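Local atomic coordinates of YncI copper-binding domain-containing protein (Nocardia farcinica, PDB entry 3ESM), a protein that is uncharacterised but, as a YcnI-like domain with an immunoglobulin-like fold from a probably membrane-anchored protein, may bind copper. Residues Thr34-Thr48 with Arg60-Ala73. The protein carries 2 engineered substitutions. Residues are numbered along the deposited sequence; the frame is centred on the assembly and turned at random.
Sequences TAMTVTLPNVRSART and RNDKSEAVSVTWTA. Engineered in segment 34-48: Met36 (natural residue Leu). With SO4 (sulfate ion), chain B.
Strands 34-43 and 66-73 run antiparallel as neighbours in one sheet of an immunoglobulin-like beta sandwich, and strand 45-48 carries the chain across to the other sheet. The engineered Met36 with Trp71 and Val38 with Val69 are hydrogen-bonded pairs, the shortest of their bonds being Val38 N to Val69 O at 2.8 Å. Between them, in the non-hydrogen-bonded pair Thr37-Thr70, the two hydroxyls join OG1 to OG1, also at 2.8 Å. Each threonine sets OG1 anti to its carbonyl carbon (chi1 -76° and -61°), which brings the hydroxyls together on the face shared with Ser68; Ser68 itself bonds Ser110 of the second subunit.

The other face turns into the sandwich. Trp71 receives Val38 CG2 at its ring edge, 4.0 Å from CZ3, while Val69 CG2 sits over one ring face, offset toward the rim. Val69 CG2 also meets Thr48 CG2 at 3.6 Å, and Ala46 CB rests 3.5 Å from Ala66 CB. Phe88, Val90 and Ile92 of the opposing sheet continue this apolar layer.

Beyond Leu40 the register slips by two: Pro41 centres an inverse gamma turn, and Asn42 and Val43 both face Ala66 in a G1 bulge. Here Arg60, its chain bent at chi2, reaches to the link at Arg44 between the two sheets. Arg60 NH1 bonds Arg44 O (2.9 Å), which lies in the guanidinium plane, and also Ser64 O. Arg60 NH2 binds O2 of a sulfate, probably from the crystallisation liquor, that Ala46 N holds as well at 2.7 Å, with Ser45 OG on O3. Ala66 CB lies over one face of the Arg60 guanidinium. Such is the immunoglobulin-like sandwich: two neighbouring inner strands of one sheet, and a chain that leaves it just after a G1 bulge to become the border strand 45-48 of the other.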
loop_
_atom_site.group_PDB
_atom_site.type_symbol
_atom_site.label_atom_id
_atom_site.label_comp_id
_atom_site.label_asym_id
_atom_site.label_seq_id
_atom_site.Cartn_x
_atom_site.Cartn_y
_atom_site.Cartn_z
ATOM N N THR A 34 3.451 -7.181 -3.626
ATOM C CA THR A 34 4.536 -6.751 -2.705
ATOM C C THR A 34 4.083 -6.229 -1.351
ATOM O O THR A 34 4.898 -6.103 -0.420
ATOM C CB THR A 34 5.429 -5.685 -3.344
ATOM O OG1 THR A 34 4.630 -4.532 -3.675
ATOM C CG2 THR A 34 6.096 -6.273 -4.602
ATOM N N ALA A 35 2.787 -5.987 -1.199
ATOM C CA ALA A 35 2.267 -5.645 0.143
ATOM C C ALA A 35 0.777 -5.935 0.186
ATOM O O ALA A 35 0.092 -5.956 -0.851
ATOM C CB ALA A 35 2.498 -4.194 0.445
ATOM N N MET A 36 0.294 -6.144 1.389
ATOM C CA MET A 36 -1.141 -6.338 1.599
ATOM C C MET A 36 -1.523 -5.606 2.863
ATOM O O MET A 36 -0.904 -5.841 3.904
ATOM C CB MET A 36 -1.421 -7.835 1.765
ATOM C CG MET A 36 -2.857 -8.190 2.108
ATOM S SD MET A 36 -3.989 -7.993 0.682
ATOM C CE MET A 36 -2.889 -8.326 -0.610
ATOM N N THR A 37 -2.569 -4.777 2.797
ATOM C CA THR A 37 -3.052 -4.108 3.993
ATOM C C THR A 37 -4.478 -4.576 4.231
ATOM O O THR A 37 -5.267 -4.529 3.307
ATOM C CB THR A 37 -3.003 -2.567 3.819
ATOM O OG1 THR A 37 -1.613 -2.146 3.950
ATOM C CG2 THR A 37 -3.796 -1.886 4.912
ATOM N N VAL A 38 -4.812 -5.017 5.434
ATOM C CA VAL A 38 -6.183 -5.467 5.694
ATOM C C VAL A 38 -6.764 -4.666 6.821
ATOM O O VAL A 38 -6.118 -4.470 7.847
ATOM C CB VAL A 38 -6.222 -6.953 6.078
ATOM C CG1 VAL A 38 -7.656 -7.367 6.446
ATOM C CG2 VAL A 38 -5.715 -7.791 4.940
ATOM N N THR A 39 -8.017 -4.232 6.646
ATOM C CA THR A 39 -8.695 -3.430 7.661
ATOM C C THR A 39 -9.338 -4.383 8.655
ATOM O O THR A 39 -10.062 -5.302 8.249
ATOM C CB THR A 39 -9.798 -2.600 6.996
ATOM O OG1 THR A 39 -9.209 -1.612 6.140
ATOM C CG2 THR A 39 -10.656 -1.932 8.039
ATOM N N LEU A 40 -9.054 -4.197 9.959
ATOM C CA LEU A 40 -9.520 -5.114 10.998
ATOM C C LEU A 40 -10.646 -4.483 11.783
ATOM O O LEU A 40 -10.750 -3.275 11.866
ATOM C CB LEU A 40 -8.413 -5.490 11.998
ATOM C CG LEU A 40 -7.192 -6.161 11.351
ATOM C CD1 LEU A 40 -6.060 -6.255 12.378
ATOM C CD2 LEU A 40 -7.578 -7.551 10.858
ATOM N N PRO A 41 -11.481 -5.329 12.377
ATOM C CA PRO A 41 -12.677 -4.779 12.979
ATOM C C PRO A 41 -12.384 -4.298 14.428
ATOM O O PRO A 41 -13.033 -4.718 15.415
ATOM C CB PRO A 41 -13.661 -5.956 12.927
ATOM C CG PRO A 41 -12.805 -7.188 12.926
ATOM C CD PRO A 41 -11.536 -6.777 12.176
ATOM N N ASN A 42 -11.382 -3.429 14.545
ATOM C CA ASN A 42 -11.106 -2.775 15.811
ATOM C C ASN A 42 -11.061 -3.763 16.961
ATOM O O ASN A 42 -11.763 -3.573 17.963
ATOM C CB ASN A 42 -12.151 -1.710 16.086
ATOM C CG ASN A 42 -12.040 -0.497 15.159
ATOM O OD1 ASN A 42 -12.652 0.555 15.416
ATOM N ND2 ASN A 42 -11.285 -0.635 14.085
ATOM N N VAL A 43 -10.214 -4.777 16.835
ATOM C CA VAL A 43 -10.104 -5.875 17.807
ATOM C C VAL A 43 -9.116 -5.562 18.913
ATOM O O VAL A 43 -8.179 -4.796 18.717
ATOM C CB VAL A 43 -9.685 -7.205 17.116
ATOM C CG1 VAL A 43 -10.789 -7.674 16.164
ATOM C CG2 VAL A 43 -8.377 -7.018 16.342
ATOM N N ARG A 44 -9.303 -6.155 20.089
ATOM C CA ARG A 44 -8.354 -5.917 21.179
ATOM C C ARG A 44 -7.006 -6.569 20.880
ATOM O O ARG A 44 -5.935 -6.020 21.208
ATOM C CB ARG A 44 -8.883 -6.491 22.500
ATOM C CG ARG A 44 -10.209 -5.994 22.934
ATOM C CD ARG A 44 -10.049 -4.823 23.895
ATOM N NE ARG A 44 -8.927 -3.996 23.468
ATOM C CZ ARG A 44 -8.831 -2.687 23.669
ATOM N NH1 ARG A 44 -9.797 -2.032 24.305
ATOM N NH2 ARG A 44 -7.767 -2.040 23.222
ATOM N N SER A 45 -7.051 -7.766 20.296
ATOM C CA SER A 45 -5.852 -8.549 20.108
ATOM C C SER A 45 -5.660 -8.807 18.620
ATOM O O SER A 45 -6.632 -9.119 17.930
ATOM C CB SER A 45 -5.977 -9.888 20.826
ATOM O OG SER A 45 -4.803 -10.659 20.607
ATOM N N ALA A 46 -4.418 -8.682 18.137
ATOM C CA ALA A 46 -4.094 -9.016 16.750
ATOM C C ALA A 46 -2.602 -9.293 16.666
ATOM O O ALA A 46 -1.783 -8.413 16.985
ATOM C CB ALA A 46 -4.454 -7.865 15.832
ATOM N N ARG A 47 -2.246 -10.512 16.272
ATOM C CA ARG A 47 -0.858 -10.939 16.233
ATOM C C ARG A 47 -0.663 -11.639 14.913
ATOM O O ARG A 47 -1.449 -12.520 14.557
ATOM C CB ARG A 47 -0.571 -11.980 17.345
ATOM C CG ARG A 47 -0.610 -11.457 18.766
ATOM C CD ARG A 47 -0.927 -12.565 19.802
ATOM N NE ARG A 47 -0.184 -13.803 19.597
ATOM C CZ ARG A 47 0.870 -14.180 20.325
ATOM N NH1 ARG A 47 1.310 -13.404 21.313
ATOM N NH2 ARG A 47 1.497 -15.325 20.063
ATOM N N THR A 48 0.397 -11.282 14.196
ATOM C CA THR A 48 0.742 -11.985 12.977
ATOM C C THR A 48 1.716 -13.108 13.267
ATOM O O THR A 48 2.318 -13.189 14.347
ATOM C CB THR A 48 1.407 -11.043 11.949
ATOM O OG1 THR A 48 2.545 -10.400 12.550
ATOM C CG2 THR A 48 0.405 -9.980 11.493
ATOM N N ARG A 60 -2.794 0.658 15.555
ATOM C CA ARG A 60 -3.748 0.679 16.676
ATOM C C ARG A 60 -4.352 2.068 16.788
ATOM O O ARG A 60 -3.755 3.055 16.364
ATOM C CB ARG A 60 -3.009 0.362 17.977
ATOM C CG ARG A 60 -2.228 -0.934 17.959
ATOM C CD ARG A 60 -2.965 -1.983 18.739
ATOM N NE ARG A 60 -2.320 -3.286 18.688
ATOM C CZ ARG A 60 -2.855 -4.379 19.205
ATOM N NH1 ARG A 60 -4.026 -4.299 19.814
ATOM N NH2 ARG A 60 -2.227 -5.546 19.105
ATOM N N ASN A 61 -5.548 2.157 17.345
ATOM C CA ASN A 61 -6.120 3.474 17.625
ATOM C C ASN A 61 -5.882 3.874 19.085
ATOM O O ASN A 61 -5.148 3.197 19.812
ATOM C CB ASN A 61 -7.607 3.500 17.271
ATOM C CG ASN A 61 -8.430 2.570 18.126
ATOM O OD1 ASN A 61 -7.955 2.044 19.145
ATOM N ND2 ASN A 61 -9.689 2.331 17.701
ATOM N N ASP A 62 -6.543 4.957 19.506
ATOM C CA ASP A 62 -6.335 5.541 20.835
ATOM C C ASP A 62 -6.785 4.576 21.934
ATOM O O ASP A 62 -6.309 4.639 23.081
ATOM C CB ASP A 62 -7.113 6.858 20.952
ATOM C CG ASP A 62 -8.557 6.733 20.446
ATOM O OD1 ASP A 62 -8.979 5.604 20.088
ATOM O OD2 ASP A 62 -9.276 7.763 20.387
ATOM N N LYS A 63 -7.708 3.683 21.598
ATOM C CA LYS A 63 -8.188 2.718 22.578
ATOM C C LYS A 63 -7.362 1.435 22.567
ATOM O O LYS A 63 -7.706 0.453 23.247
ATOM C CB LYS A 63 -9.662 2.388 22.323
ATOM C CG LYS A 63 -10.562 3.592 22.291
ATOM C CD LYS A 63 -12.004 3.192 21.951
ATOM C CE LYS A 63 -12.928 4.406 21.958
ATOM N NZ LYS A 63 -12.660 5.307 20.795
ATOM N N SER A 64 -6.292 1.418 21.770
ATOM C CA SER A 64 -5.398 0.261 21.715
ATOM C C SER A 64 -5.999 -0.914 20.960
ATOM O O SER A 64 -5.536 -2.047 21.083
ATOM C CB SER A 64 -4.977 -0.168 23.121
ATOM O OG SER A 64 -4.284 0.913 23.738
ATOM N N GLU A 65 -7.023 -0.627 20.171
ATOM C CA GLU A 65 -7.585 -1.657 19.308
ATOM C C GLU A 65 -6.769 -1.698 18.020
ATOM O O GLU A 65 -6.317 -0.651 17.519
ATOM C CB GLU A 65 -9.044 -1.327 18.972
ATOM C CG GLU A 65 -9.995 -1.346 20.195
ATOM C CD GLU A 65 -11.302 -0.586 19.956
ATOM O OE1 GLU A 65 -11.362 0.323 19.088
ATOM O OE2 GLU A 65 -12.288 -0.883 20.675
ATOM N N ALA A 66 -6.620 -2.895 17.473
ATOM C CA ALA A 66 -5.991 -3.048 16.163
ATOM C C ALA A 66 -6.994 -2.685 15.065
ATOM O O ALA A 66 -8.042 -3.354 14.952
ATOM C CB ALA A 66 -5.574 -4.509 15.978
ATOM N N VAL A 67 -6.626 -1.707 14.240
ATOM C CA VAL A 67 -7.479 -1.165 13.168
ATOM C C VAL A 67 -7.085 -1.668 11.779
ATOM O O VAL A 67 -7.893 -1.632 10.837
ATOM C CB VAL A 67 -7.532 0.395 13.160
ATOM C CG1 VAL A 67 -8.161 0.924 14.445
ATOM C CG2 VAL A 67 -6.154 0.984 13.004
ATOM N N SER A 68 -5.834 -2.097 11.628
ATOM C CA SER A 68 -5.415 -2.675 10.357
ATOM C C SER A 68 -4.091 -3.407 10.542
ATOM O O SER A 68 -3.433 -3.266 11.585
ATOM C CB SER A 68 -5.241 -1.592 9.299
ATOM O OG SER A 68 -4.034 -0.861 9.501
ATOM N N VAL A 69 -3.739 -4.213 9.552
ATOM C CA VAL A 69 -2.464 -4.956 9.600
ATOM C C VAL A 69 -1.900 -4.859 8.206
ATOM O O VAL A 69 -2.654 -4.906 7.212
ATOM C CB VAL A 69 -2.655 -6.428 10.024
ATOM C CG1 VAL A 69 -3.776 -7.128 9.216
ATOM C CG2 VAL A 69 -1.324 -7.208 9.913
ATOM N N THR A 70 -0.579 -4.687 8.111
ATOM C CA THR A 70 0.033 -4.582 6.782
ATOM C C THR A 70 1.228 -5.501 6.714
ATOM O O THR A 70 2.056 -5.515 7.651
ATOM C CB THR A 70 0.531 -3.161 6.475
ATOM O OG1 THR A 70 -0.550 -2.230 6.488
ATOM C CG2 THR A 70 1.245 -3.125 5.100
ATOM N N TRP A 71 1.310 -6.313 5.663
ATOM C CA TRP A 71 2.519 -7.131 5.411
ATOM C C TRP A 71 3.222 -6.543 4.205
ATOM O O TRP A 71 2.565 -6.186 3.217
ATOM C CB TRP A 71 2.126 -8.565 5.063
ATOM C CG TRP A 71 1.522 -9.344 6.156
ATOM C CD1 TRP A 71 2.187 -10.170 7.026
ATOM C CD2 TRP A 71 0.125 -9.450 6.475
ATOM N NE1 TRP A 71 1.284 -10.767 7.880
ATOM C CE2 TRP A 71 0.016 -10.343 7.571
ATOM C CE3 TRP A 71 -1.036 -8.859 5.952
ATOM C CZ2 TRP A 71 -1.219 -10.714 8.123
ATOM C CZ3 TRP A 71 -2.267 -9.207 6.505
ATOM C CH2 TRP A 71 -2.350 -10.112 7.594
ATOM N N THR A 72 4.549 -6.459 4.252
ATOM C CA THR A 72 5.307 -5.807 3.185
ATOM C C THR A 72 6.488 -6.678 2.874
ATOM O O THR A 72 7.192 -7.105 3.795
ATOM C CB THR A 72 5.854 -4.447 3.633
ATOM O OG1 THR A 72 4.764 -3.618 4.074
ATOM C CG2 THR A 72 6.569 -3.764 2.439
ATOM N N ALA A 73 6.709 -6.936 1.583
ATOM C CA ALA A 73 7.842 -7.777 1.169
ATOM C C ALA A 73 9.155 -7.029 1.407
ATOM O O ALA A 73 9.283 -5.856 1.035
ATOM C CB ALA A 73 7.664 -8.114 -0.320
HETATM S S SO4 B . -2.160 -8.513 21.435
HETATM O O1 SO4 B . -0.716 -8.620 21.684
HETATM O O2 SO4 B . -2.438 -8.355 20.006
HETATM O O3 SO4 B . -2.775 -9.724 21.971
HETATM O O4 SO4 B . -2.681 -7.306 22.077
HETATM O O HOH W 1 -10.324 -0.395 11.508
HETATM O O HOH W 2 0.263 -6.674 17.638
#